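PDB 1KCC: endopolygalacturonase from Chondrostereum purpureum, which probably hydrolyses the alpha-1,4 links between galacturonic acid units in polygalacturonan, as a glycoside hydrolase of family 28. Local coordinates for residues G89-T94 with L148-D153; N171-I176 with G193-S198; I197-I202 with V225-Q230; L257-Y262 with T297-N302. All coordinates share one frame; numbering follows the deposited sequence. Where two conformers were deposited one is given.

Contact 1 (G89-T94 with L148-D153). With GTR (beta-D-galactopyranuronic acid), chain B; NAG (2-acetamido-2-deoxy-beta-D-glucopyranose), chain C.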
# COMPACT_ATOMS: atom_id res chain seq x y z
N GLY A 89 -7.69 11.23 10.59
CA GLY A 89 -6.45 10.77 9.93
C GLY A 89 -5.40 11.86 9.82
O GLY A 89 -5.19 12.65 10.74
N THR A 90 -4.74 11.86 8.68
CA THR A 90 -3.70 12.86 8.44
C THR A 90 -4.23 14.10 7.75
O THR A 90 -3.46 14.95 7.32
CB THR A 90 -2.51 12.18 7.69
OG1 THR A 90 -2.94 11.47 6.54
CG2 THR A 90 -1.82 11.16 8.59
N ASN A 91 -5.57 14.18 7.62
CA ASN A 91 -6.14 15.35 6.99
C ASN A 91 -6.31 16.49 7.93
O ASN A 91 -6.26 17.68 7.49
CB ASN A 91 -7.49 14.98 6.34
CG ASN A 91 -7.16 14.09 5.12
OD1 ASN A 91 -6.15 14.34 4.39
ND2 ASN A 91 -7.94 13.09 4.84
N ASN A 92 -6.54 16.23 9.19
CA ASN A 92 -6.77 17.24 10.23
C ASN A 92 -6.80 16.54 11.56
O ASN A 92 -6.52 15.35 11.66
CB ASN A 92 -8.09 17.98 9.94
CG ASN A 92 -8.06 19.37 10.57
OD1 ASN A 92 -7.18 19.79 11.27
ND2 ASN A 92 -9.03 20.18 10.24
N GLY A 93 -7.15 17.23 12.61
CA GLY A 93 -7.35 16.66 13.93
C GLY A 93 -6.02 16.43 14.65
O GLY A 93 -5.04 17.16 14.54
N THR A 94 -6.00 15.38 15.45
CA THR A 94 -4.83 15.06 16.26
C THR A 94 -3.65 14.74 15.35
O THR A 94 -3.78 14.15 14.26
CB THR A 94 -5.14 13.86 17.18
OG1 THR A 94 -5.50 12.73 16.35
CG2 THR A 94 -6.31 14.15 18.14
N LEU A 148 -13.13 5.56 13.51
CA LEU A 148 -12.10 6.49 13.95
C LEU A 148 -10.78 6.33 13.23
O LEU A 148 -10.10 7.35 13.07
CB LEU A 148 -11.93 6.34 15.48
CG LEU A 148 -13.14 6.76 16.30
CD1 LEU A 148 -12.92 6.36 17.77
CD2 LEU A 148 -13.43 8.24 16.16
N GLY A 149 -10.40 5.14 12.82
CA GLY A 149 -9.16 4.96 12.06
C GLY A 149 -9.31 5.60 10.68
O GLY A 149 -10.39 5.51 10.07
N HIS A 150 -8.26 6.20 10.16
CA HIS A 150 -8.35 6.87 8.86
C HIS A 150 -6.94 7.03 8.31
O HIS A 150 -5.96 7.19 9.08
CB HIS A 150 -9.09 8.18 9.01
CG HIS A 150 -9.60 8.68 7.68
ND1 HIS A 150 -10.67 8.12 7.04
CD2 HIS A 150 -9.14 9.69 6.89
CE1 HIS A 150 -10.90 8.74 5.88
NE2 HIS A 150 -9.97 9.71 5.77
N ASN A 151 -6.79 7.02 7.00
CA ASN A 151 -5.47 7.12 6.37
C ASN A 151 -4.52 6.02 6.88
O ASN A 151 -3.30 6.21 6.90
CB ASN A 151 -4.81 8.50 6.55
CG ASN A 151 -5.63 9.59 5.90
OD1 ASN A 151 -6.10 10.51 6.59
ND2 ASN A 151 -5.82 9.53 4.58
N THR A 152 -5.10 4.86 7.17
CA THR A 152 -4.32 3.71 7.70
C THR A 152 -3.82 2.79 6.57
O THR A 152 -3.97 1.58 6.64
CB THR A 152 -5.17 2.96 8.73
OG1 THR A 152 -6.50 2.84 8.16
CG2 THR A 152 -5.22 3.71 10.06
N ASP A 153 -3.16 3.42 5.58
CA ASP A 153 -2.67 2.64 4.44
C ASP A 153 -1.82 1.46 4.91
O ASP A 153 -1.01 1.58 5.81
CB ASP A 153 -1.74 3.50 3.58
CG ASP A 153 -2.31 4.78 3.02
OD1 ASP A 153 -3.28 5.31 3.58
OD2 ASP A 153 -1.75 5.28 2.01
C1 GTR B . -10.29 9.49 1.79
C2 GTR B . -9.14 10.11 2.57
C3 GTR B . -8.19 10.70 1.66
C4 GTR B . -7.63 9.66 0.64
C5 GTR B . -8.88 9.05 -0.03
C6 GTR B . -8.47 7.93 -0.98
O1 GTR B . -11.22 8.90 2.64
O2 GTR B . -9.67 11.10 3.48
O3 GTR B . -7.04 11.24 2.44
O4 GTR B . -6.83 8.68 1.32
O5 GTR B . -9.78 8.48 0.94
O6A GTR B . -8.73 6.73 -0.75
O6B GTR B . -7.88 8.32 -2.00
C1 NAG C . -9.23 21.42 11.01
C2 NAG C . -9.49 22.38 9.83
C3 NAG C . -9.73 23.76 10.45
C4 NAG C . -10.92 23.66 11.41
C5 NAG C . -10.62 22.56 12.53
C6 NAG C . -11.87 22.44 13.32
C7 NAG C . -8.14 22.94 7.83
C8 NAG C . -6.78 22.91 7.32
N2 NAG C . -8.25 22.46 9.09
O3 NAG C . -10.00 24.77 9.46
O4 NAG C . -10.93 24.85 12.22
O5 NAG C . -10.39 21.31 11.82
O6 NAG C . -11.90 21.26 14.08
O7 NAG C . -9.04 23.30 7.22
O HOH W 1 -7.91 9.02 12.55
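N151 and T90 meet because N151 keeps its CG beside its own backbone N (chi1 -63°), which turns OD1 toward the 89-94 loop and leaves ND2 for the sugar. H150 swings the other way, with CG opposite its backbone N at chi1 -162°, and so carries its ring past G89 to the same ligand. The bond that crosses between the loops runs from T90 N to N151 OD1 at 2.8 Å, with T90 N lying 33° out of the amide's carbonyl plane. T90 OG1 also comes to 3.3 Å from N151 OD1, and it is hydrogen-bonded to Q120 NE2 as well.

G89 sits where H150 and N151 close in. Its CA approaches N151 OD1 to 3.4 Å and H150 packs its CB against G89 N, so a side chain at this position would run into both residues; the positive phi suits glycine as well. A water accepts from G89 N and lies 2.8 Å from L148 O, to which it can donate, so it probably bridges the loops.

Beyond this junction three side chains converge on the galacturonate. Its O3 takes ND2 of N151 at 3.0 Å and ND2 of N91 at 3.2 Å, the two amide planes standing nearly perpendicular. H150 NE2 meets GTR O2 in the plane of its ring at 2.7 Å. N92, next along the loop, bears an N-linked sugar on ND2. Two loops thus build one wall of the galacturonate-binding cleft of this family 28 beta-helix.

Contact 2 (N171-I176 with G193-S198). With GTR (beta-D-galactopyranuronic acid), chain B.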
# COMPACT_ATOMS: atom_id res chain seq x y z
N ASN A 171 -7.86 -2.51 7.31
CA ASN A 171 -7.58 -1.10 7.54
C ASN A 171 -8.74 -0.24 7.04
O ASN A 171 -9.88 -0.73 6.85
CB ASN A 171 -6.24 -0.67 6.94
CG ASN A 171 -6.31 -0.67 5.41
OD1 ASN A 171 -7.27 -1.22 4.82
ND2 ASN A 171 -5.35 -0.02 4.78
N GLN A 172 -8.46 1.06 6.87
CA GLN A 172 -9.47 2.08 6.51
C GLN A 172 -9.04 2.93 5.36
O GLN A 172 -9.67 3.96 5.09
CB GLN A 172 -9.85 2.97 7.70
CG GLN A 172 -10.45 2.22 8.90
CD GLN A 172 -9.39 1.51 9.73
OE1 GLN A 172 -8.30 2.06 10.02
NE2 GLN A 172 -9.71 0.31 10.19
N ASP A 173 -7.95 2.56 4.64
CA ASP A 173 -7.56 3.33 3.46
C ASP A 173 -6.91 2.34 2.49
O ASP A 173 -7.18 1.12 2.57
CB ASP A 173 -6.64 4.52 3.82
CG ASP A 173 -6.72 5.66 2.77
OD1 ASP A 173 -7.36 6.69 3.05
OD2 ASP A 173 -6.15 5.52 1.68
N ASP A 174 -6.13 2.81 1.53
CA ASP A 174 -5.57 1.91 0.53
C ASP A 174 -4.88 0.72 1.19
O ASP A 174 -4.09 0.89 2.13
CB ASP A 174 -4.57 2.67 -0.37
CG ASP A 174 -5.31 3.62 -1.31
OD1 ASP A 174 -6.36 3.21 -1.86
OD2 ASP A 174 -4.76 4.72 -1.56
N CYS A 175 -5.11 -0.46 0.68
CA CYS A 175 -4.36 -1.62 1.12
C CYS A 175 -2.87 -1.46 0.77
O CYS A 175 -1.97 -1.70 1.58
CB CYS A 175 -5.04 -2.84 0.48
SG CYS A 175 -4.34 -4.41 0.90
N ILE A 176 -2.66 -1.05 -0.49
CA ILE A 176 -1.38 -0.61 -1.00
C ILE A 176 -1.67 0.63 -1.82
O ILE A 176 -2.70 0.70 -2.52
CB ILE A 176 -0.67 -1.67 -1.84
CG1 ILE A 176 0.68 -1.16 -2.37
CG2 ILE A 176 -1.56 -2.25 -2.96
CD1 ILE A 176 1.60 -2.22 -2.95
N GLY A 193 -11.62 -3.98 4.40
CA GLY A 193 -12.03 -2.82 5.19
C GLY A 193 -11.68 -1.47 4.59
O GLY A 193 -12.31 -0.46 4.94
N GLY A 194 -10.68 -1.44 3.70
CA GLY A 194 -10.06 -0.18 3.28
C GLY A 194 -10.58 0.29 1.94
O GLY A 194 -11.79 0.21 1.64
N HIS A 195 -9.66 0.89 1.16
CA HIS A 195 -9.98 1.56 -0.08
C HIS A 195 -9.43 0.81 -1.29
O HIS A 195 -9.47 1.38 -2.39
CB HIS A 195 -9.52 3.01 -0.07
CG HIS A 195 -10.23 3.87 0.97
ND1 HIS A 195 -10.01 5.23 1.08
CD2 HIS A 195 -11.12 3.56 1.92
CE1 HIS A 195 -10.73 5.71 2.07
NE2 HIS A 195 -11.41 4.71 2.61
N GLY A 196 -9.01 -0.42 -1.12
CA GLY A 196 -8.63 -1.27 -2.28
C GLY A 196 -7.17 -1.14 -2.63
O GLY A 196 -6.32 -0.66 -1.88
N ILE A 197 -6.87 -1.64 -3.83
CA ILE A 197 -5.48 -1.72 -4.32
C ILE A 197 -5.24 -0.58 -5.29
O ILE A 197 -5.90 -0.51 -6.34
CB ILE A 197 -5.24 -3.07 -5.02
CG1 ILE A 197 -5.41 -4.24 -4.03
CG2 ILE A 197 -3.87 -3.10 -5.70
CD1 ILE A 197 -5.43 -5.60 -4.75
N SER A 198 -4.36 0.36 -4.90
CA SER A 198 -4.22 1.61 -5.65
C SER A 198 -2.82 1.81 -6.22
O SER A 198 -1.79 1.54 -5.59
CB SER A 198 -4.54 2.80 -4.76
OG SER A 198 -5.92 2.82 -4.49
C1 GTR B . -10.29 9.49 1.79
C2 GTR B . -9.14 10.11 2.57
C3 GTR B . -8.19 10.70 1.66
C4 GTR B . -7.63 9.66 0.64
C5 GTR B . -8.88 9.05 -0.03
C6 GTR B . -8.47 7.93 -0.98
O1 GTR B . -11.22 8.90 2.64
O2 GTR B . -9.67 11.10 3.48
O3 GTR B . -7.04 11.24 2.44
O4 GTR B . -6.83 8.68 1.32
O5 GTR B . -9.78 8.48 0.94
O6A GTR B . -8.73 6.73 -0.75
O6B GTR B . -7.88 8.32 -2.00
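Backbone hydrogen bonds join D173, C175 and I176 to the 193-198 segment. C175 N donates to G196 O, and S198 N to I176 O. H195 N reaches D173 O at 2.9 Å but comes from above the carbonyl plane, 74° out of it and not on a lone pair. Glycines let the backbones come this close: G194 CA lies 3.2 Å from D173 O, where a side chain would collide.

One side-chain hydrogen bond crosses, from S198 OG to D174 OD1 at 2.7 Å, meeting the carboxylate from above its plane. D174 also forms salt bridges with R226 and K228, one to each oxygen.

H195 also packs against the 171-176 segment. D173 CA sits over one face of the imidazole, 3.8 Å from the ring centroid, a CH-pi contact. Farther along, I176 CG2 touches I197 CG2 at 3.7 Å.

The ligand bonds come last. H195, with CG beside its backbone N (chi1 -64°), sends ND1 to GTR O6A at 2.7 Å, while GTR O4 donates to D173 OD1 at 2.7 Å. D173 OD2 takes D174 N, which helps fix the carboxylate's rotation.

H195, the predicted active-site residue, and D173 therefore bind neighbouring groups of one sugar, its carboxylate and O4, while D174, through its salt bridges, probably helps position R226 and K228 for that carboxylate.

Contact 3 (I197-I202 with V225-Q230). With GTR (beta-D-galactopyranuronic acid), chain B.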
# COMPACT_ATOMS: atom_id res chain seq x y z
N ILE A 197 -6.87 -1.64 -3.83
CA ILE A 197 -5.48 -1.72 -4.32
C ILE A 197 -5.24 -0.58 -5.29
O ILE A 197 -5.90 -0.51 -6.34
CB ILE A 197 -5.24 -3.07 -5.02
CG1 ILE A 197 -5.41 -4.24 -4.03
CG2 ILE A 197 -3.87 -3.10 -5.70
CD1 ILE A 197 -5.43 -5.60 -4.75
N SER A 198 -4.36 0.36 -4.90
CA SER A 198 -4.22 1.61 -5.65
C SER A 198 -2.82 1.81 -6.22
O SER A 198 -1.79 1.54 -5.59
CB SER A 198 -4.54 2.80 -4.76
OG SER A 198 -5.92 2.82 -4.49
N ILE A 199 -2.85 2.44 -7.41
CA ILE A 199 -1.70 3.17 -7.92
C ILE A 199 -2.04 4.64 -7.80
O ILE A 199 -3.10 5.09 -8.28
CB ILE A 199 -1.39 2.78 -9.39
CG1 ILE A 199 -0.95 1.32 -9.44
CG2 ILE A 199 -0.38 3.77 -9.97
CD1 ILE A 199 -0.89 0.75 -10.85
N GLY A 200 -1.18 5.38 -7.09
CA GLY A 200 -1.37 6.80 -6.84
C GLY A 200 -1.95 7.08 -5.44
O GLY A 200 -2.07 6.20 -4.60
N SER A 201 -2.32 8.35 -5.20
CA SER A 201 -2.45 9.38 -6.24
C SER A 201 -1.09 9.75 -6.80
O SER A 201 -0.05 9.93 -6.09
CB SER A 201 -3.21 10.59 -5.64
OG SER A 201 -2.38 11.42 -4.94
N ILE A 202 -1.05 9.82 -8.10
CA ILE A 202 0.15 10.19 -8.85
C ILE A 202 0.30 11.72 -8.81
O ILE A 202 -0.64 12.44 -9.23
CB ILE A 202 0.08 9.67 -10.28
CG1 ILE A 202 -0.00 8.12 -10.31
CG2 ILE A 202 1.23 10.18 -11.13
CD1 ILE A 202 1.24 7.40 -9.81
N VAL A 225 -10.01 -1.84 -7.44
CA VAL A 225 -8.70 -1.36 -7.87
C VAL A 225 -8.87 0.06 -8.42
O VAL A 225 -9.90 0.40 -9.03
CB VAL A 225 -8.02 -2.29 -8.91
CG1 VAL A 225 -7.81 -3.67 -8.34
CG2 VAL A 225 -8.84 -2.35 -10.22
N ARG A 226 -7.84 0.87 -8.19
CA ARG A 226 -7.81 2.23 -8.68
C ARG A 226 -6.45 2.59 -9.26
O ARG A 226 -5.42 2.19 -8.72
CB ARG A 226 -8.07 3.25 -7.58
CG ARG A 226 -9.51 3.46 -7.21
CD ARG A 226 -9.54 4.79 -6.34
NE ARG A 226 -8.92 4.42 -5.06
CZ ARG A 226 -8.92 5.31 -4.04
NH1 ARG A 226 -9.45 6.53 -4.17
NH2 ARG A 226 -8.35 4.95 -2.87
N ILE A 227 -6.49 3.39 -10.31
CA ILE A 227 -5.32 4.18 -10.74
C ILE A 227 -5.76 5.61 -10.69
O ILE A 227 -6.69 6.00 -11.43
CB ILE A 227 -4.80 3.79 -12.15
CG1 ILE A 227 -4.61 2.25 -12.21
CG2 ILE A 227 -3.53 4.58 -12.45
CD1 ILE A 227 -4.11 1.83 -13.60
N LYS A 228 -5.17 6.39 -9.77
CA LYS A 228 -5.59 7.77 -9.53
C LYS A 228 -4.43 8.69 -9.76
O LYS A 228 -3.34 8.49 -9.21
CB LYS A 228 -6.13 7.93 -8.07
CG LYS A 228 -5.50 7.06 -7.00
CD LYS A 228 -5.97 7.47 -5.55
CE LYS A 228 -5.48 6.38 -4.58
NZ LYS A 228 -5.67 6.82 -3.16
N ALA A 229 -4.65 9.73 -10.55
CA ALA A 229 -3.66 10.79 -10.74
C ALA A 229 -4.30 12.11 -10.36
O ALA A 229 -5.43 12.40 -10.73
CB ALA A 229 -3.15 10.88 -12.17
N GLN A 230 -3.52 12.92 -9.63
CA GLN A 230 -3.96 14.26 -9.35
C GLN A 230 -4.28 14.99 -10.66
O GLN A 230 -3.47 15.00 -11.60
CB GLN A 230 -2.83 15.03 -8.61
CG GLN A 230 -2.63 14.37 -7.25
CD GLN A 230 -1.40 14.71 -6.46
OE1 GLN A 230 -0.95 15.84 -6.66
NE2 GLN A 230 -0.89 13.93 -5.55
C1 GTR B . -10.29 9.49 1.79
C2 GTR B . -9.14 10.11 2.57
C3 GTR B . -8.19 10.70 1.66
C4 GTR B . -7.63 9.66 0.64
C5 GTR B . -8.88 9.05 -0.03
C6 GTR B . -8.47 7.93 -0.98
O1 GTR B . -11.22 8.90 2.64
O2 GTR B . -9.67 11.10 3.48
O3 GTR B . -7.04 11.24 2.44
O4 GTR B . -6.83 8.68 1.32
O5 GTR B . -9.78 8.48 0.94
O6A GTR B . -8.73 6.73 -0.75
O6B GTR B . -7.88 8.32 -2.00
O HOH W 2 -4.40 -0.40 -8.76
O HOH W 3 -8.35 1.54 -4.79
O HOH W 4 -3.90 8.99 -2.82
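R226 and K228 reach past S198 and G200 to the galacturonate carboxylate. R226 NH2 gives GTR O6A a straight bond of 2.8 Å, NH1 a longer one to O6B, and K228 NZ meets O6B at 2.9 Å. The lysine lies across the arginine, its CE centred 3.6 Å above the guanidinium plane. D174 forms a salt bridge with each.

The next shell sets their course. K228 places CG between its backbone N and carbonyl carbon (chi1 32°), then runs extended past G200 O, which is 3.4 Å from CE. One water joins S198 OG to R226 NE; another joins S201 N to K228 NZ. At the far end, in one of the two conformers of S201, Q230 NE2 donates to S201 OG at 3.0 Å, nearly in the amide plane. Exchanging Q230 for an alanine would probably leave S201 OG, in that conformer, without this donor, and strip I202 O of the CG that now lies 3.4 Å from it.

Underneath, I199 and I227 pack CG2 to CG2, and A229 lies against I202. Five backbone bonds link the strands in parallel, with a beta bulge between I199 and I202 at the cis peptide before S201. This is a pair of adjacent rungs of the right-handed parallel beta-helix, presenting basic residues to the substrate's acid.

Contact 4 (L257-Y262 with T297-N302); sequences LISQSY and TVECGN. With GTR (beta-D-galactopyranuronic acid), chain B.
Two neighbouring rungs of the parallel beta-helix meet where L257 and I258 run beside T297 and V298, the strand axes 4.6 Å apart and 6° from parallel. I258 N donates to T297 O, E299 N to I258 O at 2.7 Å, and Q260 N to E299 O. L257 CD1 lies alongside T297 CG2 on one face, at 3.8 Å; on the other, I258 CB and V298 CG2 pack near W309.

Beyond S259 and E299, Q260 makes the link. With CG beside its backbone N (chi1 -71°) and the chain extended beyond, its amide reaches the 300-302 turn. OE1 accepts from N302 N at 2.9 Å and, weakly, from G301 N, while NE2 donates to N302 O. A leucine in place of Q260 would probably leave the N-H and carbonyl of N302 without these mates and the turn, tied at C300 by its disulfide to C303, less firmly fixed.

S259 OG accepts from S261 N, an ST turn at the corner of the chain, and is also hydrogen-bonded to D265 O; S261 OG touches E299 CG while bonding to G267 O. One residue on, Y262 leaves this interface for the substrate cleft, where its OH donates to GTR O6B at 2.6 Å.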
# COMPACT_ATOMS: atom_id res chain seq x y z
N LEU A 257 -11.85 2.10 -10.70
CA LEU A 257 -11.84 3.51 -11.06
C LEU A 257 -10.45 3.88 -11.52
O LEU A 257 -9.47 3.82 -10.78
CB LEU A 257 -12.27 4.38 -9.86
CG LEU A 257 -12.24 5.90 -10.11
CD1 LEU A 257 -13.25 6.34 -11.18
CD2 LEU A 257 -12.51 6.70 -8.83
N ILE A 258 -10.38 4.28 -12.79
CA ILE A 258 -9.13 4.74 -13.41
C ILE A 258 -9.40 6.19 -13.70
O ILE A 258 -10.26 6.47 -14.56
CB ILE A 258 -8.78 3.90 -14.64
CG1 ILE A 258 -8.50 2.47 -14.14
CG2 ILE A 258 -7.60 4.51 -15.43
CD1 ILE A 258 -8.18 1.40 -15.01
N SER A 259 -8.71 7.12 -13.03
CA SER A 259 -9.13 8.49 -13.09
C SER A 259 -7.96 9.46 -12.97
O SER A 259 -7.11 9.32 -12.10
CB SER A 259 -10.10 8.77 -11.94
OG SER A 259 -10.40 10.17 -11.89
N GLN A 260 -8.01 10.49 -13.82
CA GLN A 260 -7.07 11.60 -13.80
C GLN A 260 -7.69 12.86 -13.25
O GLN A 260 -7.21 13.98 -13.45
CB GLN A 260 -6.49 11.79 -15.20
CG GLN A 260 -5.54 10.65 -15.52
CD GLN A 260 -5.18 10.54 -17.00
OE1 GLN A 260 -5.98 10.92 -17.88
NE2 GLN A 260 -4.03 9.97 -17.31
N SER A 261 -8.75 12.68 -12.44
CA SER A 261 -9.47 13.83 -11.82
C SER A 261 -9.22 13.95 -10.33
O SER A 261 -9.86 14.79 -9.68
CB SER A 261 -11.00 13.67 -12.02
OG SER A 261 -11.29 13.64 -13.39
N TYR A 262 -8.31 13.17 -9.74
CA TYR A 262 -8.14 13.13 -8.28
C TYR A 262 -7.84 14.51 -7.75
O TYR A 262 -7.04 15.25 -8.33
CB TYR A 262 -6.99 12.14 -7.96
CG TYR A 262 -6.97 11.78 -6.48
CD1 TYR A 262 -7.77 10.71 -6.01
CD2 TYR A 262 -6.19 12.46 -5.61
CE1 TYR A 262 -7.77 10.35 -4.68
CE2 TYR A 262 -6.17 12.11 -4.23
CZ TYR A 262 -6.98 11.06 -3.81
OH TYR A 262 -6.95 10.71 -2.46
N THR A 297 -15.48 2.76 -13.98
CA THR A 297 -15.35 4.09 -14.62
C THR A 297 -13.90 4.32 -14.99
O THR A 297 -13.00 4.08 -14.19
CB THR A 297 -15.92 5.21 -13.73
OG1 THR A 297 -17.36 5.09 -13.80
CG2 THR A 297 -15.50 6.59 -14.20
N VAL A 298 -13.72 4.80 -16.22
CA VAL A 298 -12.43 5.26 -16.72
C VAL A 298 -12.62 6.72 -17.10
O VAL A 298 -13.49 7.02 -17.92
CB VAL A 298 -11.93 4.45 -17.91
CG1 VAL A 298 -10.65 5.04 -18.49
CG2 VAL A 298 -11.77 2.99 -17.49
N GLU A 299 -11.85 7.60 -16.49
CA GLU A 299 -11.94 9.06 -16.70
C GLU A 299 -10.56 9.58 -17.05
O GLU A 299 -9.78 9.96 -16.19
CB GLU A 299 -12.51 9.73 -15.47
CG GLU A 299 -12.66 11.25 -15.61
CD GLU A 299 -13.92 11.68 -16.32
OE1 GLU A 299 -14.63 10.89 -16.96
OE2 GLU A 299 -14.19 12.88 -16.24
N CYS A 300 -10.24 9.52 -18.37
CA CYS A 300 -8.91 9.90 -18.88
C CYS A 300 -8.96 11.26 -19.56
O CYS A 300 -9.76 11.50 -20.46
CB CYS A 300 -8.44 8.93 -19.98
SG CYS A 300 -7.97 7.30 -19.37
N GLY A 301 -8.01 12.14 -19.19
CA GLY A 301 -7.58 13.23 -20.01
C GLY A 301 -6.46 12.87 -20.96
O GLY A 301 -6.33 13.51 -22.02
N ASN A 302 -5.65 11.87 -20.62
CA ASN A 302 -4.52 11.49 -21.48
C ASN A 302 -4.18 10.04 -21.19
O ASN A 302 -3.52 9.72 -20.17
CB ASN A 302 -3.33 12.42 -21.21
CG ASN A 302 -2.17 12.13 -22.14
OD1 ASN A 302 -2.27 11.26 -23.02
ND2 ASN A 302 -1.07 12.87 -21.95
C1 GTR B . -10.29 9.49 1.79
C2 GTR B . -9.14 10.11 2.57
C3 GTR B . -8.19 10.70 1.66
C4 GTR B . -7.63 9.66 0.64
C5 GTR B . -8.88 9.05 -0.03
C6 GTR B . -8.47 7.93 -0.98
O1 GTR B . -11.22 8.90 2.64
O2 GTR B . -9.67 11.10 3.48
O3 GTR B . -7.04 11.24 2.44
O4 GTR B . -6.83 8.68 1.32
O5 GTR B . -9.78 8.48 0.94
O6A GTR B . -8.73 6.73 -0.75
O6B GTR B . -7.88 8.32 -2.00

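Along the chain the contacts follow in order, 1 to 4, and they also advance in order along the beta-helix. Contacts 2, 3 and 4 reach one parallel sheet, in which strands 176-179, 197-202, 226-230, 254-259 and 294-299 are successive neighbours; contact 1 joins the loops that lead into strands 101-104 and 155-158 of that sheet. Contacts 2 and 3, whose centres are 11 Å apart, share I197 and S198; contacts 3 and 4, 9 Å apart between centres, are joined by probable backbone hydrogen bonds of S259 with I227 and A229. Contact 1 touches contact 2 through T152 and Q172, but its centre is 25 Å from that of contact 4. All four touch the same galacturonate, so one sugar is gripped by residues from several successive coils.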